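Local coordinates for protein 3,6-diketocamphane 1,6 monooxygenase (Pseudomonas putida, PDB 4UWM) that oxygenates a diketone derived from (-)-camphor to a lactone, using molecular oxygen and reduced flavin mononucleotide, as a homodimeric type II Baeyer-Villiger monooxygenase, at residues I50-P55 against E282-P287; L80-P85 against P113-M118; I98-Y103 against S189-K194; A195-V200 against R250-V255. One frame throughout, in Å; residues are numbered along the deposited sequence.

Interaction 1 of 4, residues I50-P55 against E282-P287; sequences IWENIP and ERYLIP
Trp51 and Tyr284 bring the loop that follows strand 40-43 against helix 276-291 through an offset (parallel-displaced) stack. The five-membered ring of the indole lies over the phenol, with centroids 3.9 Å apart and planes inclined by 13°. Trp51 CD1 sits above the middle of the tyrosine ring, whereas Tyr284 CB rests on the indole near its rim. The two side chains run past each other in opposite directions, Tyr284 reaching toward the loop because its CG stands anti to the backbone N (chi1 177°). At the indole's edge the aliphatic part of Arg283 adds an apolar touch, CD lying 4.1 Å from Trp51 CZ2.

The polar component is one short hydrogen bond, from Tyr284 OH to Glu52 OE2 at 2.6 Å, which uses the syn lone pair of the carboxylate. Gln49 binds the other carboxylate oxygen, OE1. From the second subunit, Gln182 accepts the indole N-H and Glu181 pairs with Arg283. A phenylalanine in place of Tyr284 could still stack, but the buried Glu52 OE2 would probably lose its hydroxyl donor and the carboxylate would be freer to turn.

Glu52 approaches within about 4 Å of the FMN-binding His10, side chain to side chain. Stack and hydrogen bond together therefore tie helix 276-291 to a carboxylate in the second shell of the flavin site, beside the dimer interface.

Interaction 2 of 4, residues L80-P85 against P113-M118; sequences LPHQHP and PQASYM
In the TIM-barrel fold of the bacterial luciferase family, His82, just past the C-terminal end of strand 72-79, meets Ala115 and Ser116 of helix 113-118, which follows the adjacent parallel strand 105-108. His82 closes a short 3-10 turn there. Direct contact is slight, with 92 Å² buried over both sides, and no hydrogen bond passes straight from one segment to the other.

The imidazole reaches the helix with its NE2-CE1 end. NE2 is 3.9 Å from Ser116 CA, and CE1 lies 4.2 Å from the methyl CB of Ala115. The approach of the helix backbone to the ring is oblique. With CG anti to the carbonyl carbon (chi1 -65°), the ring extends from the turn toward the helix. His119, one turn beyond Ala115, stacks on the same imidazole and takes the carbonyl oxygen of Ala115 through its ND1. The buried His82 side chain is about 11 Å from the bound flavin mononucleotide.

NE2 and the serine hydroxyl are too far apart to bond directly, their separation being 4.3 Å from His82 NE2 to Ser116 OG. A water bridges them: its oxygen is 2.7 Å from His82 NE2 and 2.6 Å from Ser116 OG.

Interaction 3 of 4, residues I98-Y103 against S189-K194; sequences ILEGRY and SPWGGK
Trp191 lays one face of its indole on the backbone of Glu100 and Gly101, and each part of the side chain finds a different stretch of that turn. Its CB starts over the glycine, 3.6 Å from Gly101 CA. Next comes CG, 3.4 Å from Gly101 N; a side chain at the glycine would point into the indole. Farther out, CD2 passes over the carbonyl carbon of Glu100. NE1 comes 3.4 Å from Glu100 O, but the angle is too poor for a hydrogen bond. The six-membered ring then receives Glu100 CA in a CH-pi contact, 3.5 Å from its centroid and 10° off the normal. At the far rim, CH2 meets the methylene CG of Glu100 at 3.7 Å, the two side chains lying side by side and pointing the same way.

Glu100 has positive phi and forms the Schellman motif that ends helix 85-98, while Leu99 to Arg102 make a type I' turn leading toward strand 105-108. The tryptophan comes from the loop between strands 167-170 and 198-202, its backbone N held by Ser96 OG of that helix. This surface contact thus packs the indole against the C-terminal end of helix 85-98, away from the flavin site.

Interaction 4 of 4, residues A195-V200 against R250-V255; sequences APEIAV and RSRHAV
The guanidinium of Arg252 receives Glu197 at its edge: OE2 lies close to the guanidinium plane, within reach of both NE and NH2. Seen from the carboxylate the geometry differs, since both nitrogens come to OE2 from the same face of the glutamate and stand well above its plane. The two flat groups are turned 53° against each other.

This is a side-on salt bridge in which one oxygen accepts two N-H groups. Arg252 NE is 2.9 Å from Glu197 OE2, and Arg252 NH2 is 2.8 Å from the same atom. Neither bond is straight, with N-H...O angles of 141° and 146°. Glu197 reaches out with an extended chain, while the arginine arrives from the opposite direction with a bend at chi3.

In the parallel barrel, Glu197 immediately precedes Ile198 of strand 198-202, and Arg252 ends a 3-10 turn just ahead of strand 254-261. Strand 219-223 runs between them in the sheet, so the bridge spans an intervening strand at the N-terminal end of the barrel. Arg252 NH2 also donates to the carbonyl of Asn217, in the loop leading to that strand. A leucine in place of Arg252 would probably leave the Glu197 carboxylate without this cationic mate and the Asn217 carbonyl without its guanidinium donor. Lys219, on the middle strand, packs alongside Glu197 and gives its NZ to the backbone oxygen of Arg252.

All four contacts belong to one parallel TIM barrel, with both ends of its strands represented. Interactions 1 and 2, centres 20 Å apart, involve segments beyond the C-terminal ends of strands 40-43, 72-79 and 105-108, toward the flavin. Interactions 3 and 4 lie at the opposite end, with centres 16 Å apart, and meet where Pro190 packs on Pro196. Along the chain, interaction 1 encloses the other three; interactions 2 and 3 alternate their segments, and interaction 4 follows both. Interactions 1, 2 and 3 also touch the second subunit, whereas interaction 4 does not. Dimer contacts thus accompany loops near the cofactor and a turn at the barrel's far end.

Interaction 1 of 4, residues I50-P55 against E282-P287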
# COMPACT_ATOMS: atom_id res chain seq x y z
N ILE A 50 7.70 -13.93 -11.96
CA ILE A 50 8.50 -14.55 -10.88
C ILE A 50 9.66 -13.69 -10.41
O ILE A 50 9.77 -13.41 -9.22
CB ILE A 50 9.03 -15.96 -11.27
CG1 ILE A 50 7.88 -16.91 -11.60
CG2 ILE A 50 9.93 -16.55 -10.16
CD1 ILE A 50 7.03 -17.31 -10.42
N TRP A 51 10.54 -13.31 -11.34
CA TRP A 51 11.67 -12.46 -11.01
C TRP A 51 11.21 -11.07 -10.60
O TRP A 51 11.75 -10.49 -9.65
CB TRP A 51 12.65 -12.34 -12.19
CG TRP A 51 13.50 -13.56 -12.51
CD1 TRP A 51 13.13 -14.64 -13.24
CD2 TRP A 51 14.88 -13.76 -12.15
NE1 TRP A 51 14.20 -15.52 -13.36
CE2 TRP A 51 15.28 -15.00 -12.70
CE3 TRP A 51 15.81 -13.02 -11.43
CZ2 TRP A 51 16.57 -15.53 -12.53
CZ3 TRP A 51 17.12 -13.55 -11.25
CH2 TRP A 51 17.47 -14.79 -11.80
N GLU A 52 10.22 -10.53 -11.33
CA GLU A 52 9.72 -9.19 -11.06
C GLU A 52 8.52 -9.37 -10.14
O GLU A 52 7.38 -9.47 -10.59
CB GLU A 52 9.35 -8.48 -12.36
CG GLU A 52 10.45 -8.52 -13.44
CD GLU A 52 10.38 -9.72 -14.38
OE1 GLU A 52 9.72 -10.72 -14.07
OE2 GLU A 52 11.04 -9.67 -15.46
N ASN A 53 8.78 -9.45 -8.84
CA ASN A 53 7.80 -10.03 -7.92
C ASN A 53 7.20 -9.02 -6.93
O ASN A 53 6.91 -9.38 -5.79
CB ASN A 53 8.43 -11.24 -7.18
CG ASN A 53 9.62 -10.86 -6.34
OD1 ASN A 53 10.12 -9.75 -6.43
ND2 ASN A 53 10.08 -11.78 -5.47
N ILE A 54 7.02 -7.77 -7.35
CA ILE A 54 6.37 -6.78 -6.49
C ILE A 54 5.06 -6.33 -7.15
O ILE A 54 5.10 -5.61 -8.14
CB ILE A 54 7.32 -5.58 -6.16
CG1 ILE A 54 8.46 -6.04 -5.21
CG2 ILE A 54 6.55 -4.40 -5.53
CD1 ILE A 54 9.50 -4.96 -4.92
N PRO A 55 3.89 -6.74 -6.59
CA PRO A 55 2.61 -6.35 -7.18
C PRO A 55 2.10 -5.02 -6.64
O PRO A 55 1.09 -4.48 -7.14
CB PRO A 55 1.65 -7.48 -6.74
CG PRO A 55 2.21 -7.94 -5.44
CD PRO A 55 3.72 -7.79 -5.55
N GLU A 282 22.16 -14.57 -17.79
CA GLU A 282 22.35 -15.92 -18.34
C GLU A 282 21.13 -16.80 -18.21
O GLU A 282 20.76 -17.51 -19.16
CB GLU A 282 23.51 -16.61 -17.63
CG GLU A 282 24.18 -17.72 -18.41
CD GLU A 282 25.23 -17.17 -19.34
OE1 GLU A 282 24.87 -16.71 -20.44
OE2 GLU A 282 26.42 -17.16 -18.94
N ARG A 283 20.49 -16.79 -17.04
CA ARG A 283 19.38 -17.70 -16.79
C ARG A 283 18.05 -17.21 -17.35
O ARG A 283 17.22 -18.02 -17.77
CB ARG A 283 19.23 -18.00 -15.30
CG ARG A 283 18.11 -19.00 -15.03
CD ARG A 283 17.93 -19.30 -13.55
NE ARG A 283 16.67 -20.00 -13.33
CZ ARG A 283 16.18 -20.31 -12.13
NH1 ARG A 283 16.84 -19.98 -11.02
NH2 ARG A 283 15.03 -20.96 -12.05
N TYR A 284 17.86 -15.90 -17.33
CA TYR A 284 16.52 -15.33 -17.52
C TYR A 284 16.45 -14.38 -18.70
O TYR A 284 15.70 -14.62 -19.64
CB TYR A 284 16.06 -14.62 -16.21
CG TYR A 284 14.70 -13.93 -16.31
CD1 TYR A 284 13.57 -14.62 -16.75
CD2 TYR A 284 14.55 -12.60 -15.91
CE1 TYR A 284 12.34 -14.00 -16.83
CE2 TYR A 284 13.31 -11.96 -16.00
CZ TYR A 284 12.21 -12.67 -16.45
OH TYR A 284 10.98 -12.07 -16.54
N LEU A 285 17.22 -13.29 -18.65
CA LEU A 285 17.05 -12.20 -19.61
C LEU A 285 17.53 -12.50 -21.04
O LEU A 285 16.83 -12.17 -22.00
CB LEU A 285 17.70 -10.91 -19.11
CG LEU A 285 17.06 -10.27 -17.87
CD1 LEU A 285 17.91 -9.11 -17.37
CD2 LEU A 285 15.63 -9.83 -18.16
N ILE A 286 18.73 -13.06 -21.16
CA ILE A 286 19.31 -13.29 -22.49
C ILE A 286 18.42 -14.19 -23.34
O ILE A 286 18.09 -13.80 -24.46
CB ILE A 286 20.80 -13.73 -22.45
CG1 ILE A 286 21.68 -12.52 -22.14
CG2 ILE A 286 21.24 -14.35 -23.77
CD1 ILE A 286 23.04 -12.85 -21.55
N PRO A 287 17.97 -15.36 -22.81
CA PRO A 287 17.10 -16.19 -23.64
C PRO A 287 15.84 -15.46 -24.14
O PRO A 287 15.40 -15.71 -25.26
CB PRO A 287 16.73 -17.34 -22.72
CG PRO A 287 17.88 -17.46 -21.79
CD PRO A 287 18.31 -16.04 -21.54

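Interaction 2 of 4, residues L80-P85 against P113-M118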
# COMPACT_ATOMS: atom_id res chain seq x y z
N LEU A 80 -2.63 1.49 -14.63
CA LEU A 80 -3.97 2.12 -14.48
C LEU A 80 -5.16 1.26 -14.81
O LEU A 80 -6.19 1.39 -14.14
CB LEU A 80 -4.03 3.46 -15.22
CG LEU A 80 -2.93 4.49 -14.93
CD1 LEU A 80 -3.32 5.84 -15.50
CD2 LEU A 80 -2.61 4.61 -13.45
N PRO A 81 -5.06 0.35 -15.81
CA PRO A 81 -6.22 -0.51 -16.08
C PRO A 81 -6.60 -1.50 -14.96
O PRO A 81 -7.68 -2.09 -15.00
CB PRO A 81 -5.80 -1.26 -17.34
CG PRO A 81 -4.75 -0.41 -17.98
CD PRO A 81 -3.99 0.16 -16.81
N HIS A 82 -5.74 -1.64 -13.95
CA HIS A 82 -5.92 -2.70 -12.95
C HIS A 82 -6.58 -2.23 -11.62
O HIS A 82 -6.76 -3.05 -10.71
CB HIS A 82 -4.55 -3.36 -12.60
CG HIS A 82 -3.90 -4.10 -13.74
ND1 HIS A 82 -2.64 -4.64 -13.63
CD2 HIS A 82 -4.32 -4.36 -15.01
CE1 HIS A 82 -2.31 -5.23 -14.77
NE2 HIS A 82 -3.32 -5.07 -15.62
N GLN A 83 -6.90 -0.93 -11.49
CA GLN A 83 -7.37 -0.31 -10.24
C GLN A 83 -8.51 0.65 -10.52
O GLN A 83 -8.53 1.27 -11.59
CB GLN A 83 -6.25 0.55 -9.61
CG GLN A 83 -4.92 -0.13 -9.39
CD GLN A 83 -4.09 0.52 -8.29
OE1 GLN A 83 -2.85 0.48 -8.32
NE2 GLN A 83 -4.76 1.09 -7.31
N HIS A 84 -9.40 0.82 -9.54
CA HIS A 84 -10.34 1.94 -9.60
C HIS A 84 -9.56 3.24 -9.49
O HIS A 84 -8.79 3.42 -8.55
CB HIS A 84 -11.39 1.87 -8.48
CG HIS A 84 -12.55 2.76 -8.75
ND1 HIS A 84 -12.48 4.13 -8.58
CD2 HIS A 84 -13.75 2.51 -9.34
CE1 HIS A 84 -13.62 4.68 -8.98
NE2 HIS A 84 -14.40 3.72 -9.44
N PRO A 85 -9.75 4.18 -10.44
CA PRO A 85 -8.97 5.41 -10.46
C PRO A 85 -9.16 6.33 -9.26
O PRO A 85 -8.24 7.06 -8.94
CB PRO A 85 -9.47 6.14 -11.74
CG PRO A 85 -10.07 5.06 -12.57
CD PRO A 85 -10.62 4.05 -11.63
N PRO A 113 -0.01 -10.04 -20.63
CA PRO A 113 -1.41 -10.46 -20.78
C PRO A 113 -1.96 -11.34 -19.66
O PRO A 113 -3.16 -11.32 -19.40
CB PRO A 113 -1.42 -11.23 -22.12
CG PRO A 113 0.02 -11.47 -22.45
CD PRO A 113 0.79 -10.35 -21.83
N GLN A 114 -1.11 -12.15 -19.02
CA GLN A 114 -1.55 -13.00 -17.91
C GLN A 114 -2.09 -12.12 -16.77
O GLN A 114 -3.09 -12.45 -16.14
CB GLN A 114 -0.42 -13.89 -17.38
CG GLN A 114 0.10 -14.96 -18.35
CD GLN A 114 -0.89 -16.10 -18.54
OE1 GLN A 114 -1.93 -15.93 -19.15
NE2 GLN A 114 -0.55 -17.28 -18.02
N ALA A 115 -1.42 -11.00 -16.52
CA ALA A 115 -1.86 -10.05 -15.48
C ALA A 115 -3.09 -9.23 -15.93
O ALA A 115 -4.00 -9.00 -15.14
CB ALA A 115 -0.72 -9.12 -15.09
N SER A 116 -3.09 -8.79 -17.19
CA SER A 116 -4.28 -8.14 -17.77
C SER A 116 -5.55 -8.98 -17.60
O SER A 116 -6.61 -8.47 -17.20
CB SER A 116 -4.04 -7.86 -19.26
OG SER A 116 -2.97 -6.96 -19.44
N TYR A 117 -5.42 -10.28 -17.91
CA TYR A 117 -6.49 -11.27 -17.77
C TYR A 117 -7.03 -11.31 -16.32
O TYR A 117 -8.24 -11.32 -16.11
CB TYR A 117 -5.97 -12.66 -18.16
CG TYR A 117 -7.01 -13.76 -18.21
CD1 TYR A 117 -7.71 -14.05 -19.40
CD2 TYR A 117 -7.27 -14.54 -17.09
CE1 TYR A 117 -8.65 -15.09 -19.45
CE2 TYR A 117 -8.23 -15.56 -17.12
CZ TYR A 117 -8.91 -15.84 -18.31
OH TYR A 117 -9.84 -16.88 -18.30
N MET A 118 -6.13 -11.35 -15.34
CA MET A 118 -6.52 -11.37 -13.91
C MET A 118 -7.46 -10.21 -13.59
O MET A 118 -8.40 -10.35 -12.79
CB MET A 118 -5.30 -11.30 -12.98
CG MET A 118 -4.27 -12.39 -13.17
SD MET A 118 -2.76 -12.17 -12.21
CE MET A 118 -1.97 -13.75 -12.48
O HOH W 1 -2.27 -4.85 -18.11

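Interaction 3 of 4, residues I98-Y103 against S189-K194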
# COMPACT_ATOMS: atom_id res chain seq x y z
N ILE A 98 2.81 11.98 2.59
CA ILE A 98 3.65 11.34 3.62
C ILE A 98 5.13 11.62 3.31
O ILE A 98 5.91 11.88 4.22
CB ILE A 98 3.42 9.80 3.68
CG1 ILE A 98 1.98 9.49 4.15
CG2 ILE A 98 4.41 9.13 4.62
CD1 ILE A 98 1.57 8.03 3.95
N LEU A 99 5.48 11.58 2.03
CA LEU A 99 6.83 11.81 1.54
C LEU A 99 7.18 13.32 1.40
O LEU A 99 8.28 13.66 0.98
CB LEU A 99 6.96 11.17 0.17
CG LEU A 99 7.11 9.64 0.23
CD1 LEU A 99 6.82 9.03 -1.12
CD2 LEU A 99 8.51 9.27 0.72
N GLU A 100 6.23 14.19 1.70
CA GLU A 100 6.43 15.64 1.52
C GLU A 100 6.92 15.98 0.12
O GLU A 100 7.82 16.79 -0.06
CB GLU A 100 7.35 16.18 2.62
CG GLU A 100 6.72 15.95 3.99
CD GLU A 100 7.59 16.36 5.15
OE1 GLU A 100 8.81 16.13 5.12
OE2 GLU A 100 7.03 16.88 6.12
N GLY A 101 6.33 15.32 -0.87
CA GLY A 101 6.62 15.57 -2.28
C GLY A 101 7.85 14.92 -2.87
O GLY A 101 8.15 15.15 -4.05
N ARG A 102 8.56 14.10 -2.08
CA ARG A 102 9.67 13.29 -2.61
C ARG A 102 9.08 12.11 -3.35
O ARG A 102 9.32 10.95 -2.97
CB ARG A 102 10.57 12.75 -1.49
CG ARG A 102 11.22 13.79 -0.60
CD ARG A 102 12.17 13.15 0.41
NE ARG A 102 11.52 12.44 1.51
CZ ARG A 102 11.78 11.18 1.88
NH1 ARG A 102 12.68 10.43 1.23
NH2 ARG A 102 11.16 10.67 2.92
N TYR A 103 8.34 12.40 -4.42
CA TYR A 103 7.50 11.39 -5.06
C TYR A 103 7.26 11.82 -6.48
O TYR A 103 7.12 13.01 -6.74
CB TYR A 103 6.16 11.28 -4.27
CG TYR A 103 5.18 10.33 -4.90
CD1 TYR A 103 4.30 10.77 -5.88
CD2 TYR A 103 5.15 8.99 -4.53
CE1 TYR A 103 3.43 9.90 -6.50
CE2 TYR A 103 4.27 8.10 -5.13
CZ TYR A 103 3.41 8.57 -6.11
OH TYR A 103 2.54 7.71 -6.74
N SER A 189 -5.06 15.41 -1.63
CA SER A 189 -4.44 15.87 -2.87
C SER A 189 -2.93 15.68 -2.70
O SER A 189 -2.45 15.70 -1.58
CB SER A 189 -4.77 17.36 -3.18
OG SER A 189 -4.28 18.21 -2.16
N PRO A 190 -2.18 15.50 -3.82
CA PRO A 190 -0.74 15.30 -3.70
C PRO A 190 -0.06 16.56 -3.14
O PRO A 190 -0.69 17.63 -3.10
CB PRO A 190 -0.29 14.99 -5.12
CG PRO A 190 -1.53 14.69 -5.89
CD PRO A 190 -2.62 15.47 -5.22
N TRP A 191 1.20 16.44 -2.73
CA TRP A 191 1.96 17.53 -2.07
C TRP A 191 1.83 18.86 -2.84
O TRP A 191 1.99 18.89 -4.05
CB TRP A 191 3.43 17.14 -1.98
CG TRP A 191 4.28 18.05 -1.14
CD1 TRP A 191 5.29 18.88 -1.58
CD2 TRP A 191 4.24 18.19 0.29
NE1 TRP A 191 5.86 19.53 -0.52
CE2 TRP A 191 5.24 19.13 0.64
CE3 TRP A 191 3.45 17.63 1.30
CZ2 TRP A 191 5.49 19.51 1.97
CZ3 TRP A 191 3.69 18.02 2.63
CH2 TRP A 191 4.71 18.94 2.95
N GLY A 192 1.49 19.94 -2.12
CA GLY A 192 1.26 21.26 -2.74
C GLY A 192 -0.07 21.40 -3.46
O GLY A 192 -0.32 22.40 -4.13
N GLY A 193 -0.93 20.39 -3.35
CA GLY A 193 -2.29 20.46 -3.89
C GLY A 193 -2.41 20.26 -5.38
O GLY A 193 -3.47 20.48 -5.94
N LYS A 194 -1.33 19.83 -6.01
CA LYS A 194 -1.28 19.68 -7.46
C LYS A 194 -0.92 18.25 -7.84
O LYS A 194 -0.37 17.52 -7.03
CB LYS A 194 -0.25 20.65 -8.05
CG LYS A 194 1.11 20.60 -7.38
CD LYS A 194 2.04 21.68 -7.92
CE LYS A 194 3.39 21.66 -7.21
NZ LYS A 194 4.36 22.58 -7.86

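Interaction 4 of 4, residues A195-V200 against R250-V255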
# COMPACT_ATOMS: atom_id res chain seq x y z
N ALA A 195 -1.24 17.85 -9.08
CA ALA A 195 -0.87 16.54 -9.59
C ALA A 195 0.63 16.31 -9.38
O ALA A 195 1.42 17.27 -9.40
CB ALA A 195 -1.24 16.40 -11.05
N PRO A 196 1.04 15.04 -9.14
CA PRO A 196 2.49 14.82 -9.11
C PRO A 196 3.04 14.91 -10.53
O PRO A 196 2.27 14.79 -11.51
CB PRO A 196 2.60 13.37 -8.61
CG PRO A 196 1.39 12.72 -9.19
CD PRO A 196 0.29 13.77 -9.12
N GLU A 197 4.35 15.09 -10.66
CA GLU A 197 4.96 14.90 -11.96
C GLU A 197 4.71 13.46 -12.41
O GLU A 197 4.83 12.54 -11.60
CB GLU A 197 6.46 15.19 -11.91
CG GLU A 197 7.16 14.97 -13.24
CD GLU A 197 8.55 15.60 -13.29
OE1 GLU A 197 8.98 16.18 -12.27
OE2 GLU A 197 9.20 15.50 -14.35
N ILE A 198 4.36 13.28 -13.68
CA ILE A 198 3.97 11.98 -14.23
C ILE A 198 5.03 11.52 -15.22
O ILE A 198 5.52 12.32 -16.03
CB ILE A 198 2.56 12.05 -14.87
CG1 ILE A 198 1.51 12.25 -13.76
CG2 ILE A 198 2.25 10.84 -15.73
CD1 ILE A 198 0.10 12.45 -14.27
N ALA A 199 5.41 10.24 -15.12
CA ALA A 199 6.39 9.62 -16.02
C ALA A 199 5.80 8.46 -16.79
O ALA A 199 4.83 7.83 -16.34
CB ALA A 199 7.61 9.18 -15.22
N VAL A 200 6.34 8.20 -17.98
CA VAL A 200 5.97 7.00 -18.74
C VAL A 200 7.25 6.38 -19.30
O VAL A 200 8.25 7.06 -19.51
CB VAL A 200 4.95 7.27 -19.89
CG1 VAL A 200 3.69 7.94 -19.37
CG2 VAL A 200 5.58 8.08 -21.01
N ARG A 250 16.02 17.85 -21.66
CA ARG A 250 16.79 16.61 -21.61
C ARG A 250 17.08 16.13 -20.20
O ARG A 250 17.19 14.92 -19.97
CB ARG A 250 18.11 16.74 -22.37
CG ARG A 250 18.01 16.51 -23.87
CD ARG A 250 19.39 16.51 -24.51
NE ARG A 250 19.31 16.67 -25.96
CZ ARG A 250 19.14 15.68 -26.82
NH1 ARG A 250 19.02 14.42 -26.41
NH2 ARG A 250 19.09 15.95 -28.12
N SER A 251 17.20 17.06 -19.25
CA SER A 251 17.54 16.70 -17.88
C SER A 251 16.42 15.91 -17.17
O SER A 251 16.64 15.32 -16.12
CB SER A 251 17.94 17.93 -17.07
OG SER A 251 16.84 18.80 -16.92
N ARG A 252 15.23 15.90 -17.75
CA ARG A 252 14.10 15.14 -17.22
C ARG A 252 14.11 13.70 -17.76
O ARG A 252 13.47 12.81 -17.19
CB ARG A 252 12.77 15.83 -17.55
CG ARG A 252 12.59 17.20 -16.92
CD ARG A 252 11.22 17.79 -17.25
NE ARG A 252 10.10 16.99 -16.73
CZ ARG A 252 8.89 16.94 -17.29
NH1 ARG A 252 8.61 17.62 -18.40
NH2 ARG A 252 7.93 16.19 -16.74
N HIS A 253 14.85 13.47 -18.85
CA HIS A 253 14.97 12.15 -19.45
C HIS A 253 15.75 11.21 -18.52
O HIS A 253 16.85 11.55 -18.08
CB HIS A 253 15.63 12.24 -20.82
CG HIS A 253 15.44 11.02 -21.67
ND1 HIS A 253 16.07 10.86 -22.88
CD2 HIS A 253 14.70 9.90 -21.48
CE1 HIS A 253 15.71 9.70 -23.41
NE2 HIS A 253 14.88 9.10 -22.58
N ALA A 254 15.14 10.07 -18.19
CA ALA A 254 15.81 9.04 -17.39
C ALA A 254 16.05 7.82 -18.26
O ALA A 254 15.18 7.40 -19.01
CB ALA A 254 14.98 8.68 -16.15
N VAL A 255 17.26 7.28 -18.18
CA VAL A 255 17.65 6.17 -19.04
C VAL A 255 18.21 5.06 -18.16
O VAL A 255 19.15 5.27 -17.39
CB VAL A 255 18.70 6.56 -20.11
CG1 VAL A 255 19.03 5.36 -21.00
CG2 VAL A 255 18.19 7.71 -20.96